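Local coordinates for protein 4-dehydrase (Streptomyces venezuelae, PDB 2PO3) that probably acts as a pyridoxal phosphate-dependent aminotransferase on a TDP-linked sugar in the biosynthesis of desosamine, at residues Asp129-Ala132 and Ala133-Pro137; Ala215-Ala218 and Ala219-Ala223. All coordinates share one frame; numbering follows the deposited sequence.

Contact 1. Residues Asp129-Ala132 and Ala133-Pro137; sequences DQVA and AAVTP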
loop_
_atom_site.group_PDB
_atom_site.type_symbol
_atom_site.label_atom_id
_atom_site.label_comp_id
_atom_site.label_asym_id
_atom_site.label_seq_id
_atom_site.Cartn_x
_atom_site.Cartn_y
_atom_site.Cartn_z
ATOM N N ASP A 129 -31.339 -7.646 -11.323
ATOM C CA ASP A 129 -32.110 -8.760 -11.823
ATOM C C ASP A 129 -31.255 -9.843 -12.401
ATOM O O ASP A 129 -31.770 -10.850 -12.842
ATOM C CB ASP A 129 -33.248 -8.381 -12.788
ATOM C CG ASP A 129 -34.207 -7.441 -12.123
ATOM O OD1 ASP A 129 -34.302 -7.363 -10.907
ATOM O OD2 ASP A 129 -34.835 -6.646 -12.969
ATOM N N GLN A 130 -29.960 -9.647 -12.421
ATOM C CA GLN A 130 -29.121 -10.693 -12.982
ATOM C C GLN A 130 -28.350 -11.312 -11.875
ATOM O O GLN A 130 -27.598 -12.260 -12.037
ATOM C CB GLN A 130 -28.053 -10.083 -13.912
ATOM C CG GLN A 130 -28.675 -9.324 -15.098
ATOM C CD GLN A 130 -29.351 -10.338 -15.992
ATOM O OE1 GLN A 130 -28.699 -11.298 -16.443
ATOM N NE2 GLN A 130 -30.665 -10.168 -16.169
ATOM N N VAL A 131 -28.534 -10.725 -10.729
ATOM C CA VAL A 131 -27.775 -11.214 -9.623
ATOM C C VAL A 131 -28.203 -12.576 -9.127
ATOM O O VAL A 131 -27.418 -13.527 -9.115
ATOM C CB VAL A 131 -27.693 -10.152 -8.528
ATOM C CG1 VAL A 131 -27.099 -10.764 -7.282
ATOM C CG2 VAL A 131 -26.806 -8.978 -8.930
ATOM N N ALA A 132 -29.453 -12.661 -8.700
ATOM C CA ALA A 132 -29.954 -13.918 -8.171
ATOM C C ALA A 132 -29.494 -15.141 -8.937
ATOM O O ALA A 132 -29.085 -16.138 -8.372
ATOM C CB ALA A 132 -31.457 -13.906 -8.062
ATOM N N ALA A 133 -29.551 -15.084 -10.249
ATOM C CA ALA A 133 -29.137 -16.231 -11.033
ATOM C C ALA A 133 -27.685 -16.603 -10.875
ATOM O O ALA A 133 -27.310 -17.710 -11.206
ATOM C CB ALA A 133 -29.409 -15.942 -12.504
ATOM N N ALA A 134 -26.860 -15.671 -10.410
ATOM C CA ALA A 134 -25.433 -15.923 -10.241
ATOM C C ALA A 134 -25.074 -16.487 -8.861
ATOM O O ALA A 134 -24.016 -17.108 -8.690
ATOM C CB ALA A 134 -24.623 -14.657 -10.549
ATOM N N VAL A 135 -25.956 -16.258 -7.884
ATOM C CA VAL A 135 -25.792 -16.724 -6.499
ATOM C C VAL A 135 -25.559 -18.239 -6.408
ATOM O O VAL A 135 -26.014 -18.999 -7.268
ATOM C CB VAL A 135 -27.000 -16.359 -5.619
ATOM C CG1 VAL A 135 -26.797 -16.883 -4.191
ATOM C CG2 VAL A 135 -27.264 -14.852 -5.656
ATOM N N THR A 136 -24.860 -18.689 -5.363
ATOM C CA THR A 136 -24.584 -20.118 -5.145
ATOM C C THR A 136 -24.366 -20.425 -3.664
ATOM O O THR A 136 -24.495 -19.506 -2.842
ATOM C CB THR A 136 -23.486 -20.750 -6.030
ATOM O OG1 THR A 136 -22.210 -20.645 -5.400
ATOM C CG2 THR A 136 -23.463 -20.126 -7.417
ATOM N N PRO A 137 -24.058 -21.701 -3.312
ATOM C CA PRO A 137 -23.835 -22.011 -1.912
ATOM C C PRO A 137 -22.551 -21.328 -1.432
ATOM O O PRO A 137 -22.393 -21.074 -0.257
ATOM C CB PRO A 137 -23.791 -23.539 -1.780
ATOM C CG PRO A 137 -24.303 -24.097 -3.098
ATOM C CD PRO A 137 -24.174 -22.966 -4.099
#
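The carbonyl of Val131 turns into the residues that follow it and takes the amide of Ala134 three positions on, Ala134 N lying 2.6 Å from Val131 O. The same oxygen receives a second, weak bond from the amide of Val135, which is shared with the carbonyl of Ala132: Val135 N is 3.2 Å from Ala132 O. Two successive i to i+3 bonds of this kind make a tight turn between the short, weakly bonded helix 128-131 and strand 139-145. One methyl of Val135 comes up beside the carbonyls of this turn. Val135 CG2, anti to the carbonyl carbon and therefore beside the backbone N (chi1, measured to CG1, is 179°), lies 3.5 Å from Ala132 O. A loose apolar contact joins the two valines, with Val135 CG2 standing 4.4 Å from Val131 CG1. On the neighbouring residue, Ala134 CB sits 3.3 Å from Val131 O, so that the carbonyl oxygen which accepts the amide of Ala134 also touches its methyl group. Val131 itself is buried against Leu157 and Val160 of helix 154-163, whereas Ala134 and Val135 rest on Ile94 of strand 92-96.

Contact 2. Residues Ala215-Ala218 and Ala219-Ala223; sequences ADLA and ARIRA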
loop_
_atom_site.group_PDB
_atom_site.type_symbol
_atom_site.label_atom_id
_atom_site.label_comp_id
_atom_site.label_asym_id
_atom_site.label_seq_id
_atom_site.Cartn_x
_atom_site.Cartn_y
_atom_site.Cartn_z
ATOM N N ALA A 215 -19.636 0.852 12.993
ATOM C CA ALA A 215 -18.478 1.067 13.854
ATOM C C ALA A 215 -17.652 -0.166 14.152
ATOM O O ALA A 215 -16.435 -0.126 14.285
ATOM C CB ALA A 215 -18.931 1.698 15.153
ATOM N N ASP A 216 -18.325 -1.284 14.293
ATOM C CA ASP A 216 -17.572 -2.438 14.601
ATOM C C ASP A 216 -16.734 -2.785 13.428
ATOM O O ASP A 216 -15.555 -3.023 13.583
ATOM C CB ASP A 216 -18.452 -3.602 15.074
ATOM C CG ASP A 216 -19.000 -3.348 16.452
ATOM O OD1 ASP A 216 -18.446 -2.626 17.259
ATOM O OD2 ASP A 216 -20.136 -3.957 16.689
ATOM N N LEU A 217 -17.380 -2.795 12.277
ATOM C CA LEU A 217 -16.710 -3.113 11.032
ATOM C C LEU A 217 -15.533 -2.195 10.826
ATOM O O LEU A 217 -14.448 -2.624 10.420
ATOM C CB LEU A 217 -17.688 -2.944 9.862
ATOM C CG LEU A 217 -17.024 -3.255 8.542
ATOM C CD1 LEU A 217 -16.607 -4.731 8.469
ATOM C CD2 LEU A 217 -17.993 -2.889 7.429
ATOM N N ALA A 218 -15.785 -0.926 11.120
ATOM C CA ALA A 218 -14.770 0.108 11.002
ATOM C C ALA A 218 -13.537 -0.155 11.898
ATOM O O ALA A 218 -12.386 0.079 11.507
ATOM C CB ALA A 218 -15.376 1.488 11.239
ATOM N N ALA A 219 -13.777 -0.656 13.106
ATOM C CA ALA A 219 -12.713 -0.927 14.039
ATOM C C ALA A 219 -11.866 -2.060 13.548
ATOM O O ALA A 219 -10.643 -2.017 13.702
ATOM C CB ALA A 219 -13.311 -1.375 15.341
ATOM N N ARG A 220 -12.521 -3.085 12.982
ATOM C CA ARG A 220 -11.787 -4.246 12.459
ATOM C C ARG A 220 -10.857 -3.862 11.304
ATOM O O ARG A 220 -9.715 -4.318 11.222
ATOM C CB ARG A 220 -12.686 -5.383 11.981
ATOM C CG ARG A 220 -13.478 -6.029 13.095
ATOM C CD ARG A 220 -14.293 -7.183 12.557
ATOM N NE ARG A 220 -13.468 -8.309 12.121
ATOM C CZ ARG A 220 -12.901 -9.139 12.987
ATOM N NH1 ARG A 220 -13.048 -8.972 14.319
ATOM N NH2 ARG A 220 -12.175 -10.155 12.503
ATOM N N ILE A 221 -11.384 -3.029 10.401
ATOM C CA ILE A 221 -10.609 -2.576 9.260
ATOM C C ILE A 221 -9.408 -1.781 9.743
ATOM O O ILE A 221 -8.261 -1.908 9.296
ATOM C CB ILE A 221 -11.489 -1.746 8.350
ATOM C CG1 ILE A 221 -12.379 -2.733 7.601
ATOM C CG2 ILE A 221 -10.665 -0.886 7.368
ATOM C CD1 ILE A 221 -13.686 -2.092 7.181
ATOM N N ARG A 222 -9.688 -0.926 10.696
ATOM C CA ARG A 222 -8.610 -0.129 11.209
ATOM C C ARG A 222 -7.534 -1.039 11.796
ATOM O O ARG A 222 -6.354 -0.992 11.460
ATOM C CB ARG A 222 -9.148 0.904 12.184
ATOM C CG ARG A 222 -8.197 2.073 12.331
ATOM C CD ARG A 222 -8.749 3.181 13.201
ATOM N NE ARG A 222 -9.937 3.868 12.697
ATOM C CZ ARG A 222 -9.979 4.767 11.712
ATOM N NH1 ARG A 222 -8.912 5.142 11.012
ATOM N NH2 ARG A 222 -11.151 5.312 11.420
ATOM N N ALA A 223 -7.936 -1.925 12.679
ATOM C CA ALA A 223 -6.944 -2.796 13.264
ATOM C C ALA A 223 -6.216 -3.632 12.223
ATOM O O ALA A 223 -4.996 -3.737 12.271
ATOM C CB ALA A 223 -7.532 -3.636 14.397
#
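Leu217 and Ile221 meet one helical turn apart: Leu217 has CG anti to its backbone N (chi1 179°), while Ile221 carries CG1 anti to the carbonyl carbon (chi1 -76°), and this torsion together with chi2 of 153° brings its CD1 to Leu217. The two side chains cross at a slant, with Leu217 CG 3.8 Å from Ile221 CD1. Ile221 CD1 is also 3.4 Å from Leu217 O. That oxygen accepts the amide of Ile221, with Ile221 N 3.1 Å away from Leu217 O. Comparable i to i+4 bonds run from Ala219 to Ala215, from Arg220 to Asp216 and from Arg222 to Ala218, the regular ladder of an alpha-helix. Helix 215-225 follows closely on strand 208-212 and packs this apolar face on the large sheet and on helix 76-87: Ile221 touches Val210 and Val71, Ala218 touches Thr212 and His69, and Leu217 reaches Leu83 and Ala86 of the helix. Arg220 lays its CG 3.7 Å from Asp216 O before its chain bends at chi3 and leads away, NE bonding to the carbonyl of Ala86. Arg222 starts with CB 3.4 Å from Ala218 O; its NH1 forms a salt bridge with Glu58 and its NH2 a hydrogen bond to Ala70 O, two bonds that probably restrict the guanidinium.

Contact 1 precedes contact 2 along the chain; their centres are 29 Å apart and their nearest atoms about 19 Å, with no touch. Both pack against the one mixed seven-stranded sheet, in different places. Residues 129-137 lie in the connection between outermost strand 113-117 and strand 139-145, packing on the intervening strand 92-96 and on helix 154-163. Residues 215-223 follow strand 208-212 and pack beside the other outermost strand, 69-73. The sheet with its flanking helices is consistent with the large domain of a fold type I pyridoxal phosphate enzyme. Both contacts are peripheral packing, the side chain of Arg222 lying about 13 Å from a bound external aldimine.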